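Local coordinates for protein fructuronate-tagaturonate epimerase UxaE from Cohnella laeviribosi in complex with 1 glycerol (Cohnella laeviribosi, PDB 6IL9) that catalyses the interconversion of fructuronate and tagaturonate by epimerisation, probably with help from the zinc ion bound in its TIM barrel, at residues 33-38 and 467-472; 70-75 and 138-143; 108-113 and 478-483; 216-221 and 235-240; 426-429 and 433-436. One frame throughout, in Å; residues are numbered along the deposited sequence.

Contact 1 of 5, residues 33-38 and 467-472; sequences MIKAEG and EREEDY
Lys35 on strand 29-36 reaches out to Glu469 in the first turn of helix 469-487, joining the five-stranded antiparallel sheet of the N-terminal part to the long helix near the end of the chain. The contact is small and lies at the surface, consisting of one salt bridge: Lys35 NZ donates to Glu469 OE2 over 2.7 Å. Each side chain is stretched out toward the other. Lys35 has CG anti to the backbone N (chi1 -174°) and stays extended to its end, and Glu469 likewise leaves its helix fully extended from the other direction. The ammonium does not lie in line with the carboxylate but above it, 53° out of its plane. Both charged groups have second partners: NZ also donates to the backbone O of Ser466, near the end of helix 458-467, while Glu469 OE1 is hydrogen-bonded to the hydroxyl of Tyr19 on the neighbouring strand 17-26. Ser466 OG is hydrogen-bonded to Gly38 O, so the strand (Lys35) and the turn after it (Gly38) each hold Ser466. With Lys35 cut back to alanine, Glu469 OE2 would probably lose its counter-charge and Ser466 O one donor, weakening the link between sheet and helix. Within the helix segment, Arg468, in the N-cap position, turns its guanidinium side-on to Asp471, one turn into the helix. NE (3.3 Å) and NH2 (3.1 Å) of Arg468 both end on the single oxygen OD2 of Asp471.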
# COMPACT_ATOMS: atom_id res chain seq x y z
N MET A 33 12.42 15.45 17.81
CA MET A 33 12.27 15.94 16.44
C MET A 33 11.70 17.35 16.45
O MET A 33 10.84 17.68 17.28
CB MET A 33 11.36 15.02 15.61
CG MET A 33 11.38 15.31 14.12
SD MET A 33 10.43 14.11 13.11
CE MET A 33 11.15 12.60 13.87
N ILE A 34 12.18 18.18 15.53
CA ILE A 34 11.77 19.57 15.41
C ILE A 34 11.49 19.86 13.95
O ILE A 34 11.79 19.06 13.06
CB ILE A 34 12.84 20.55 15.94
CG1 ILE A 34 14.10 20.45 15.07
CG2 ILE A 34 13.16 20.25 17.40
CD1 ILE A 34 15.08 21.61 15.28
N LYS A 35 10.92 21.04 13.70
CA LYS A 35 10.79 21.54 12.34
C LYS A 35 11.26 22.98 12.32
O LYS A 35 10.80 23.79 13.12
CB LYS A 35 9.35 21.44 11.84
CG LYS A 35 9.23 21.84 10.37
CD LYS A 35 7.85 21.52 9.86
CE LYS A 35 7.71 21.84 8.38
NZ LYS A 35 6.29 21.61 7.98
N ALA A 36 12.19 23.28 11.41
CA ALA A 36 12.70 24.64 11.25
C ALA A 36 12.88 24.97 9.78
O ALA A 36 13.48 24.18 9.04
CB ALA A 36 14.03 24.83 11.99
N GLU A 37 12.37 26.13 9.36
CA GLU A 37 12.52 26.61 7.99
C GLU A 37 12.04 25.56 6.98
O GLU A 37 12.70 25.29 5.98
CB GLU A 37 13.97 27.02 7.69
CG GLU A 37 14.37 28.33 8.33
CD GLU A 37 14.57 28.19 9.82
OE1 GLU A 37 13.68 28.64 10.58
OE2 GLU A 37 15.59 27.60 10.23
N GLY A 38 10.90 24.96 7.28
CA GLY A 38 10.27 24.03 6.36
C GLY A 38 10.88 22.65 6.31
O GLY A 38 10.49 21.85 5.44
N GLU A 467 4.15 23.82 4.20
CA GLU A 467 3.47 24.96 4.81
C GLU A 467 2.12 24.56 5.38
O GLU A 467 1.66 25.16 6.36
CB GLU A 467 3.31 26.08 3.79
CG GLU A 467 4.62 26.71 3.35
CD GLU A 467 4.52 27.47 2.02
OE1 GLU A 467 5.57 27.96 1.55
OE2 GLU A 467 3.40 27.57 1.46
N ARG A 468 1.45 23.57 4.79
CA ARG A 468 0.12 23.16 5.20
C ARG A 468 0.14 21.77 5.84
O ARG A 468 -0.79 20.98 5.71
CB ARG A 468 -0.85 23.16 4.01
CG ARG A 468 -0.72 24.37 3.09
CD ARG A 468 -0.85 25.67 3.83
NE ARG A 468 -2.19 25.85 4.38
CZ ARG A 468 -2.83 27.01 4.42
NH1 ARG A 468 -2.26 28.10 3.92
NH2 ARG A 468 -4.05 27.07 4.94
N GLU A 469 1.23 21.48 6.56
CA GLU A 469 1.39 20.17 7.19
C GLU A 469 0.23 19.83 8.12
O GLU A 469 -0.26 18.69 8.12
CB GLU A 469 2.72 20.15 7.95
CG GLU A 469 2.97 18.94 8.82
CD GLU A 469 4.37 18.98 9.44
OE1 GLU A 469 4.49 18.78 10.67
OE2 GLU A 469 5.34 19.21 8.67
N GLU A 470 -0.24 20.81 8.91
CA GLU A 470 -1.34 20.52 9.82
C GLU A 470 -2.63 20.26 9.06
O GLU A 470 -3.41 19.38 9.44
CB GLU A 470 -1.52 21.66 10.82
CG GLU A 470 -0.88 21.40 12.17
CD GLU A 470 -1.25 22.45 13.20
OE1 GLU A 470 -0.96 22.22 14.40
OE2 GLU A 470 -1.82 23.50 12.82
N ASP A 471 -2.87 21.01 7.98
CA ASP A 471 -4.06 20.78 7.17
C ASP A 471 -4.02 19.40 6.53
O ASP A 471 -5.05 18.71 6.47
CB ASP A 471 -4.21 21.84 6.07
CG ASP A 471 -4.61 23.20 6.61
OD1 ASP A 471 -4.92 23.33 7.81
OD2 ASP A 471 -4.61 24.16 5.80
N TYR A 472 -2.86 19.00 6.00
CA TYR A 472 -2.75 17.69 5.35
C TYR A 472 -3.01 16.57 6.34
O TYR A 472 -3.73 15.61 6.04
CB TYR A 472 -1.36 17.54 4.70
CG TYR A 472 -1.15 16.23 3.93
CD1 TYR A 472 -2.10 15.76 3.03
CD2 TYR A 472 0.02 15.49 4.09
CE1 TYR A 472 -1.90 14.58 2.32
CE2 TYR A 472 0.23 14.30 3.38
CZ TYR A 472 -0.74 13.86 2.49
OH TYR A 472 -0.56 12.69 1.77

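Contact 2 of 5, residues 70-75 and 138-143; sequences ENRLVL and VIDAAA
Arg72 of helix 69-78 lies against Ile139, Asp140 and Ala143 of helix 135-149, the barrel helix that connects the parallel strands 117-124 and 156-162. The two helix segments cross at 52°, their axes 10.1 Å apart. CG of Arg72 is anti to its backbone N, and the chain then bends at chi2 (-94°) and chi3, which brings the guanidinium to Asp140 at about a right angle, its plane 67° from the carboxylate. Its NE gives Asp140 OD1 a bond of 2.7 Å, nearly straight at the hydrogen, arriving almost in line with the C-O bond and in the guanidinium plane; NH2 of Arg72 adds a weak bond to the same oxygen. Ile139 CG2 sits over one face of the group, 3.5 Å from Arg72 NH1, and Leu73 CD2 lies over the opposite face. The methylene stem is packed too, Arg72 CG resting 3.6 Å from Ala143 CB. Outside the pair, NH1 bonds Asn76 OD1, and His69 ND1 also bonds Asp140 OD1. A leucine in place of Arg72 would probably cost the buried Asp140 carboxylate its arginine counter-charge, leaving it the bond from His69. With both residues buried and methyls over the two guanidinium faces, the mutual attraction of the charges is likely to be strong.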
# COMPACT_ATOMS: atom_id res chain seq x y z
N GLU A 70 21.00 7.05 6.93
CA GLU A 70 21.97 6.53 7.89
C GLU A 70 21.53 6.79 9.32
O GLU A 70 21.70 5.94 10.20
CB GLU A 70 23.36 7.12 7.63
CG GLU A 70 24.09 6.49 6.44
CD GLU A 70 24.29 4.97 6.57
OE1 GLU A 70 24.55 4.47 7.69
OE2 GLU A 70 24.18 4.27 5.53
N ASN A 71 20.93 7.96 9.59
CA ASN A 71 20.45 8.24 10.93
C ASN A 71 19.22 7.41 11.26
O ASN A 71 18.98 7.11 12.44
CB ASN A 71 20.15 9.73 11.08
CG ASN A 71 21.41 10.55 11.33
OD1 ASN A 71 22.43 10.02 11.79
ND2 ASN A 71 21.34 11.85 11.03
N ARG A 72 18.45 7.00 10.25
CA ARG A 72 17.35 6.08 10.52
C ARG A 72 17.87 4.73 10.99
O ARG A 72 17.29 4.11 11.88
CB ARG A 72 16.48 5.91 9.27
CG ARG A 72 15.16 5.19 9.53
CD ARG A 72 15.27 3.68 9.26
NE ARG A 72 15.30 3.40 7.83
CZ ARG A 72 15.31 2.19 7.29
NH1 ARG A 72 15.30 1.11 8.06
NH2 ARG A 72 15.32 2.06 5.97
N LEU A 73 18.98 4.27 10.41
CA LEU A 73 19.54 3.00 10.84
C LEU A 73 20.05 3.09 12.27
O LEU A 73 19.93 2.14 13.05
CB LEU A 73 20.65 2.56 9.88
CG LEU A 73 20.23 2.41 8.42
CD1 LEU A 73 21.40 2.06 7.53
CD2 LEU A 73 19.15 1.34 8.31
N VAL A 74 20.60 4.25 12.65
CA VAL A 74 21.00 4.47 14.03
C VAL A 74 19.79 4.41 14.95
O VAL A 74 19.81 3.75 16.01
CB VAL A 74 21.75 5.80 14.17
CG1 VAL A 74 22.14 6.04 15.61
CG2 VAL A 74 22.95 5.82 13.24
N LEU A 75 18.69 5.07 14.57
CA LEU A 75 17.49 5.00 15.39
C LEU A 75 16.97 3.57 15.49
O LEU A 75 16.51 3.14 16.55
CB LEU A 75 16.40 5.92 14.83
CG LEU A 75 16.59 7.44 14.93
CD1 LEU A 75 15.28 8.14 14.56
CD2 LEU A 75 17.03 7.86 16.31
N VAL A 138 11.20 4.66 1.51
CA VAL A 138 9.84 4.33 1.96
C VAL A 138 9.86 3.89 3.42
O VAL A 138 9.07 4.36 4.24
CB VAL A 138 9.23 3.27 1.03
CG1 VAL A 138 7.83 2.88 1.50
CG2 VAL A 138 9.15 3.81 -0.41
N ILE A 139 10.79 2.99 3.78
CA ILE A 139 10.90 2.59 5.17
C ILE A 139 11.40 3.76 6.03
O ILE A 139 10.92 3.95 7.15
CB ILE A 139 11.78 1.34 5.33
CG1 ILE A 139 11.11 0.13 4.65
CG2 ILE A 139 12.03 1.03 6.81
CD1 ILE A 139 11.88 -1.21 4.85
N ASP A 140 12.34 4.57 5.51
CA ASP A 140 12.80 5.76 6.25
C ASP A 140 11.60 6.59 6.71
O ASP A 140 11.52 6.98 7.88
CB ASP A 140 13.70 6.65 5.38
CG ASP A 140 15.10 6.08 5.13
OD1 ASP A 140 15.55 5.14 5.83
OD2 ASP A 140 15.76 6.60 4.20
N ALA A 141 10.69 6.89 5.78
CA ALA A 141 9.57 7.77 6.10
C ALA A 141 8.69 7.16 7.18
O ALA A 141 8.23 7.86 8.09
CB ALA A 141 8.76 8.08 4.84
N ALA A 142 8.45 5.84 7.11
CA ALA A 142 7.63 5.17 8.12
C ALA A 142 8.32 5.15 9.48
O ALA A 142 7.67 5.36 10.51
CB ALA A 142 7.30 3.75 7.68
N ALA A 143 9.63 4.87 9.51
CA ALA A 143 10.34 4.81 10.79
C ALA A 143 10.37 6.17 11.46
O ALA A 143 10.18 6.28 12.68
CB ALA A 143 11.78 4.30 10.57

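Contact 3 of 5, residues 108-113 and 478-483; sequences VQTVRG and SHIGKH
Thr110 is the residue through which the end of helix 104-111 touches Ile480 and Gly481 of helix 469-487. Just before it in the chain, Gln109 reaches another part of the C-terminal helix, its OE1 taking a bond from Arg477 and its NE2 bonding Glu473. Thr110 then meets the helix with its methyl group: CG2, anti to the backbone N (chi1 -56° places OG1 beside that N instead), stands 3.8 Å from Ile480 CG2 and 3.6 Å from the backbone N of Gly481. Gly481 has no side chain, and the two backbones come close here, the CA atoms of Thr110 and Gly481 being 6.0 Å apart. The hydroxyl of Thr110 does not bond across the contact; it bonds back to the O of Gly106, one turn earlier in its own helix. Ile480 crosses the threonine at about a right angle, offering its CG2 branch while the rest of the side chain runs off toward Thr370 and Asn371. Beyond Val111 the helix ends, with Arg112 N still bonded to Val108 O at 3.0 Å. Within helix 469-487, His483 ND1 donates to His479 O at 2.8 Å, and His483 CE1 lies over one face of the His479 ring, toward its rim. Packing of the Thr110 methyl on Ile480 CG2 and the Gly481 backbone thus joins the C-terminal helix to a helix lying between the first two strands of the TIM barrel.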
# COMPACT_ATOMS: atom_id res chain seq x y z
N VAL A 108 -0.17 7.61 11.15
CA VAL A 108 -0.02 7.16 12.53
C VAL A 108 -1.11 7.76 13.42
O VAL A 108 -1.72 7.07 14.24
CB VAL A 108 1.38 7.50 13.06
CG1 VAL A 108 1.45 7.21 14.55
CG2 VAL A 108 2.44 6.71 12.29
N GLN A 109 -1.35 9.07 13.28
CA GLN A 109 -2.40 9.73 14.06
C GLN A 109 -3.76 9.08 13.84
O GLN A 109 -4.59 9.06 14.77
CB GLN A 109 -2.48 11.22 13.69
CG GLN A 109 -1.26 12.02 14.11
CD GLN A 109 -1.08 13.24 13.24
OE1 GLN A 109 -1.98 13.61 12.49
NE2 GLN A 109 0.10 13.86 13.32
N THR A 110 -3.99 8.53 12.65
CA THR A 110 -5.28 7.92 12.34
C THR A 110 -5.44 6.56 13.00
O THR A 110 -6.52 6.25 13.51
CB THR A 110 -5.44 7.79 10.82
OG1 THR A 110 -5.28 9.08 10.21
CG2 THR A 110 -6.83 7.23 10.48
N VAL A 111 -4.40 5.73 13.02
CA VAL A 111 -4.55 4.40 13.61
C VAL A 111 -4.32 4.40 15.11
O VAL A 111 -4.66 3.40 15.77
CB VAL A 111 -3.61 3.36 12.95
CG1 VAL A 111 -3.95 3.20 11.46
CG2 VAL A 111 -2.13 3.72 13.15
N ARG A 112 -3.73 5.45 15.67
CA ARG A 112 -3.56 5.55 17.12
C ARG A 112 -4.91 5.37 17.81
O ARG A 112 -5.89 6.01 17.45
CB ARG A 112 -2.93 6.90 17.48
CG ARG A 112 -2.82 7.20 18.97
CD ARG A 112 -2.51 8.69 19.20
NE ARG A 112 -1.21 9.07 18.63
CZ ARG A 112 -0.96 10.22 18.01
NH1 ARG A 112 -1.91 11.14 17.85
NH2 ARG A 112 0.26 10.44 17.55
N GLY A 113 -4.96 4.44 18.77
CA GLY A 113 -6.19 4.21 19.50
C GLY A 113 -7.23 3.38 18.79
O GLY A 113 -8.37 3.30 19.26
N SER A 478 -9.21 12.55 8.79
CA SER A 478 -10.63 12.52 8.45
C SER A 478 -10.91 11.47 7.38
O SER A 478 -11.87 10.70 7.48
CB SER A 478 -11.07 13.90 7.97
OG SER A 478 -12.40 13.86 7.48
N HIS A 479 -10.08 11.44 6.35
CA HIS A 479 -10.33 10.61 5.18
C HIS A 479 -10.03 9.14 5.47
O HIS A 479 -10.86 8.27 5.20
CB HIS A 479 -9.49 11.13 4.02
CG HIS A 479 -9.72 10.42 2.73
ND1 HIS A 479 -10.92 10.48 2.05
CD2 HIS A 479 -8.90 9.63 1.99
CE1 HIS A 479 -10.83 9.76 0.95
NE2 HIS A 479 -9.62 9.24 0.88
N ILE A 480 -8.84 8.84 5.98
CA ILE A 480 -8.57 7.45 6.36
C ILE A 480 -9.43 7.04 7.56
O ILE A 480 -9.84 5.87 7.67
CB ILE A 480 -7.06 7.26 6.63
CG1 ILE A 480 -6.27 7.67 5.38
CG2 ILE A 480 -6.72 5.80 7.01
CD1 ILE A 480 -6.65 6.90 4.14
N GLY A 481 -9.73 7.98 8.46
CA GLY A 481 -10.62 7.66 9.56
C GLY A 481 -11.96 7.15 9.07
O GLY A 481 -12.51 6.20 9.64
N LYS A 482 -12.49 7.75 8.01
CA LYS A 482 -13.76 7.29 7.46
C LYS A 482 -13.66 5.87 6.92
O LYS A 482 -14.61 5.09 7.02
CB LYS A 482 -14.23 8.25 6.36
CG LYS A 482 -15.41 7.73 5.58
CD LYS A 482 -15.88 8.78 4.59
CE LYS A 482 -17.11 8.27 3.85
NZ LYS A 482 -17.73 9.34 3.02
N HIS A 483 -12.52 5.53 6.31
CA HIS A 483 -12.29 4.15 5.88
C HIS A 483 -12.37 3.20 7.06
O HIS A 483 -13.05 2.17 7.01
CB HIS A 483 -10.92 4.01 5.21
CG HIS A 483 -10.82 4.61 3.84
ND1 HIS A 483 -10.83 5.97 3.62
CD2 HIS A 483 -10.67 4.03 2.63
CE1 HIS A 483 -10.71 6.20 2.32
NE2 HIS A 483 -10.61 5.04 1.70

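Contact 4 of 5, residues 216-221 and 235-240; sequences AKYLDK and ATLMRD
Leu237, on the first turns of helix 234-259, packs against Tyr218 and Leu219, where helix 208-218 gives way to a turn. Along the second segment, Leu237 is the residue that carries the contact, and it does so with both of its methyls. Because its CG is anti to the backbone N (chi1 -179°), the fork is carried out from the helix and straddles the helix end: CD1 lies 3.7 Å from Tyr218 CB and reaches obliquely to the start of the ring, while CD2 approaches the backbone N of Leu219 at 3.8 Å and Leu219 CB at 4.0 Å. The tyrosine crosses the leucine at about a right angle and sends its hydroxyl off to Glu290. A type II turn from Tyr218 to Lys221, closed by Lys221 N to Tyr218 O at 3.0 Å, leads the chain onward. Next in the second segment, Met238 packs on helix 196-204. The short hairpin 221-225 and 228-232 connects the two segments, and helix 281-293 lies alongside, its Leu286 touching both Tyr218 and Leu237.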
# COMPACT_ATOMS: atom_id res chain seq x y z
N ALA A 216 -8.08 -36.89 -8.64
CA ALA A 216 -8.25 -37.67 -7.42
C ALA A 216 -8.63 -36.80 -6.23
O ALA A 216 -9.26 -37.28 -5.27
CB ALA A 216 -6.98 -38.45 -7.10
N LYS A 217 -8.27 -35.53 -6.26
CA LYS A 217 -8.52 -34.64 -5.13
C LYS A 217 -9.82 -33.85 -5.26
O LYS A 217 -10.47 -33.58 -4.24
CB LYS A 217 -7.34 -33.67 -4.96
CG LYS A 217 -7.46 -32.71 -3.80
CD LYS A 217 -6.19 -31.88 -3.64
CE LYS A 217 -6.27 -30.96 -2.43
NZ LYS A 217 -5.00 -30.18 -2.29
N TYR A 218 -10.24 -33.49 -6.48
CA TYR A 218 -11.36 -32.57 -6.68
C TYR A 218 -12.51 -33.12 -7.51
O TYR A 218 -13.64 -32.68 -7.31
CB TYR A 218 -10.90 -31.28 -7.38
CG TYR A 218 -9.86 -30.48 -6.62
CD1 TYR A 218 -10.24 -29.58 -5.63
CD2 TYR A 218 -8.51 -30.64 -6.90
CE1 TYR A 218 -9.29 -28.84 -4.94
CE2 TYR A 218 -7.56 -29.91 -6.21
CZ TYR A 218 -7.95 -29.02 -5.24
OH TYR A 218 -6.99 -28.30 -4.55
N LEU A 219 -12.26 -34.03 -8.45
CA LEU A 219 -13.27 -34.35 -9.46
C LEU A 219 -14.53 -34.92 -8.82
O LEU A 219 -14.48 -35.88 -8.04
CB LEU A 219 -12.70 -35.33 -10.49
CG LEU A 219 -13.66 -35.63 -11.64
CD1 LEU A 219 -13.96 -34.36 -12.38
CD2 LEU A 219 -13.04 -36.66 -12.57
N ASP A 220 -15.67 -34.30 -9.14
CA ASP A 220 -16.99 -34.75 -8.66
C ASP A 220 -17.06 -34.77 -7.14
O ASP A 220 -17.86 -35.51 -6.55
CB ASP A 220 -17.35 -36.12 -9.24
CG ASP A 220 -17.46 -36.09 -10.75
OD1 ASP A 220 -17.88 -35.04 -11.29
OD2 ASP A 220 -17.12 -37.10 -11.40
N LYS A 221 -16.24 -33.96 -6.48
CA LYS A 221 -16.22 -33.89 -5.03
C LYS A 221 -16.88 -32.60 -4.57
O LYS A 221 -16.91 -31.60 -5.30
CB LYS A 221 -14.79 -33.98 -4.49
CG LYS A 221 -14.22 -35.40 -4.46
CD LYS A 221 -12.94 -35.47 -3.65
CE LYS A 221 -12.80 -36.79 -2.91
NZ LYS A 221 -12.98 -37.96 -3.82
N ALA A 235 -15.63 -30.02 -16.05
CA ALA A 235 -15.47 -28.79 -16.82
C ALA A 235 -14.89 -27.66 -15.96
O ALA A 235 -14.01 -26.93 -16.41
CB ALA A 235 -16.81 -28.37 -17.42
N THR A 236 -15.39 -27.50 -14.73
CA THR A 236 -14.85 -26.45 -13.87
C THR A 236 -13.43 -26.78 -13.41
O THR A 236 -12.56 -25.90 -13.42
CB THR A 236 -15.77 -26.23 -12.67
OG1 THR A 236 -15.95 -27.47 -11.97
CG2 THR A 236 -17.13 -25.72 -13.13
N LEU A 237 -13.18 -28.04 -13.05
CA LEU A 237 -11.84 -28.45 -12.62
C LEU A 237 -10.81 -28.22 -13.72
O LEU A 237 -9.74 -27.65 -13.47
CB LEU A 237 -11.86 -29.92 -12.19
CG LEU A 237 -10.53 -30.50 -11.68
CD1 LEU A 237 -9.98 -29.66 -10.54
CD2 LEU A 237 -10.64 -31.96 -11.25
N MET A 238 -11.11 -28.65 -14.95
CA MET A 238 -10.15 -28.49 -16.04
C MET A 238 -9.84 -27.03 -16.30
O MET A 238 -8.67 -26.67 -16.52
CB MET A 238 -10.70 -29.13 -17.32
CG MET A 238 -10.76 -30.61 -17.26
SD MET A 238 -11.06 -31.43 -18.86
CE MET A 238 -11.28 -33.03 -18.16
N ARG A 239 -10.86 -26.18 -16.33
CA ARG A 239 -10.58 -24.77 -16.54
C ARG A 239 -9.74 -24.21 -15.40
O ARG A 239 -8.76 -23.49 -15.64
CB ARG A 239 -11.89 -23.99 -16.69
CG ARG A 239 -11.69 -22.61 -17.26
CD ARG A 239 -13.00 -21.84 -17.32
NE ARG A 239 -13.94 -22.42 -18.27
CZ ARG A 239 -13.94 -22.17 -19.58
NH1 ARG A 239 -13.03 -21.36 -20.10
NH2 ARG A 239 -14.84 -22.73 -20.36
N ASP A 240 -10.09 -24.54 -14.15
CA ASP A 240 -9.33 -24.05 -13.00
C ASP A 240 -7.86 -24.46 -13.08
O ASP A 240 -6.97 -23.64 -12.81
CB ASP A 240 -9.93 -24.57 -11.70
CG ASP A 240 -11.12 -23.75 -11.24
OD1 ASP A 240 -11.30 -22.62 -11.74
OD2 ASP A 240 -11.86 -24.25 -10.37

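Contact 5 of 5, residues 426-429 and 433-436; sequences PSYM and DARQ
Tyr428 and Met429 end a short helix-like bend, closed by Met429 N to Pro426 O at 3.0 Å, and the chain turns a corner, which brings the CA atoms of Tyr428 and Met429 5.6 and 5.3 Å from those of Ala434 and Arg435, respectively. The methyl of Ala434 lies against this bend, 3.4 Å from Tyr428 O and 3.8 Å from Tyr428 CD1, approaching the ring obliquely. Tyr428 is fixed at its far end by the O of Arg415, whose side chain also makes a cation-pi contact with the ring. Met429 starts away from the helix but is bent at chi2 and chi3 (92°), which curls its methyl CE back to 3.7 Å from Ala434 O. The main polar link is made by Arg435. Bent at chi3, its chain folds over the end of the loop, and NH1 donates to Met429 O at 2.9 Å; the hydrogen bond is fairly straight (158°) and lies in the carbonyl plane. The other two nitrogens are also engaged: NE bonds Gly312 O, and NH2 forms a salt bridge with Asp347. All three nitrogens thus hold the guanidinium against rotation. An arginine of helix 432-440 here ties its preceding loop to the segment after barrel strand 339-342, at the end of the TIM barrel where zinc ligand His343 and the phosphoserine next to Asp347 are found.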
# COMPACT_ATOMS: atom_id res chain seq x y z
N PRO A 426 -11.34 22.82 -5.26
CA PRO A 426 -11.33 21.60 -4.43
C PRO A 426 -12.45 20.63 -4.74
O PRO A 426 -12.30 19.43 -4.45
CB PRO A 426 -11.45 22.15 -3.00
CG PRO A 426 -10.83 23.51 -3.08
CD PRO A 426 -11.26 24.04 -4.42
N SER A 427 -13.55 21.10 -5.34
CA SER A 427 -14.66 20.21 -5.67
C SER A 427 -14.25 19.13 -6.67
O SER A 427 -14.87 18.06 -6.71
CB SER A 427 -15.85 21.03 -6.20
OG SER A 427 -15.54 21.70 -7.41
N TYR A 428 -13.22 19.39 -7.49
CA TYR A 428 -12.74 18.35 -8.40
C TYR A 428 -12.38 17.07 -7.64
O TYR A 428 -12.59 15.96 -8.15
CB TYR A 428 -11.50 18.83 -9.15
CG TYR A 428 -11.74 19.76 -10.31
CD1 TYR A 428 -12.56 19.40 -11.38
CD2 TYR A 428 -11.10 20.99 -10.36
CE1 TYR A 428 -12.75 20.26 -12.46
CE2 TYR A 428 -11.28 21.86 -11.43
CZ TYR A 428 -12.10 21.49 -12.47
OH TYR A 428 -12.25 22.36 -13.53
N MET A 429 -11.79 17.21 -6.45
CA MET A 429 -11.32 16.03 -5.73
C MET A 429 -12.45 15.28 -5.04
O MET A 429 -12.20 14.30 -4.32
CB MET A 429 -10.22 16.42 -4.74
CG MET A 429 -8.87 16.75 -5.42
SD MET A 429 -8.14 15.48 -6.51
CE MET A 429 -8.82 15.97 -8.11
N ASP A 433 -14.29 11.46 -12.09
CA ASP A 433 -13.40 11.50 -13.24
C ASP A 433 -12.18 12.35 -12.95
O ASP A 433 -11.05 11.93 -13.24
CB ASP A 433 -14.16 11.98 -14.47
CG ASP A 433 -15.27 11.01 -14.85
OD1 ASP A 433 -14.96 9.89 -15.31
OD2 ASP A 433 -16.45 11.34 -14.63
N ALA A 434 -12.36 13.53 -12.35
CA ALA A 434 -11.20 14.35 -11.97
C ALA A 434 -10.31 13.62 -10.97
O ALA A 434 -9.08 13.72 -11.04
CB ALA A 434 -11.66 15.70 -11.41
N ARG A 435 -10.90 12.90 -10.01
CA ARG A 435 -10.08 12.11 -9.09
C ARG A 435 -9.20 11.12 -9.85
O ARG A 435 -8.01 10.99 -9.56
CB ARG A 435 -10.95 11.38 -8.06
CG ARG A 435 -11.41 12.28 -6.91
CD ARG A 435 -12.23 11.50 -5.89
NE ARG A 435 -11.44 10.50 -5.16
CZ ARG A 435 -10.66 10.78 -4.12
NH1 ARG A 435 -10.55 12.03 -3.69
NH2 ARG A 435 -9.98 9.81 -3.51
N GLN A 436 -9.78 10.41 -10.82
CA GLN A 436 -8.97 9.44 -11.56
C GLN A 436 -7.89 10.14 -12.38
O GLN A 436 -6.77 9.63 -12.51
CB GLN A 436 -9.86 8.59 -12.46
CG GLN A 436 -10.78 7.68 -11.66
CD GLN A 436 -11.32 6.55 -12.50
OE1 GLN A 436 -11.80 6.77 -13.61
NE2 GLN A 436 -11.23 5.34 -11.98

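Overall arrangement
Contacts 1 and 3 share helix 469-487: its start pairs with the N-terminal sheet and its middle packs on helix 104-111, with centres 19 Å apart. Contact 2 lies beside both, its nearest atoms about 6 Å from each, and fastens the stretch after that sheet to a barrel helix. Contact 5 comes within about 4 Å of contact 3 (nearest atoms); Asp347, bonded by His483 of one and Arg435 of the other, links them next to the phosphoserine and four residues after zinc ligand His343. The side chains of Ile480 and Arg435 each lie about 10 Å from a bound glycerol. Contact 4 is remote, its centre 44 Å or more from the others.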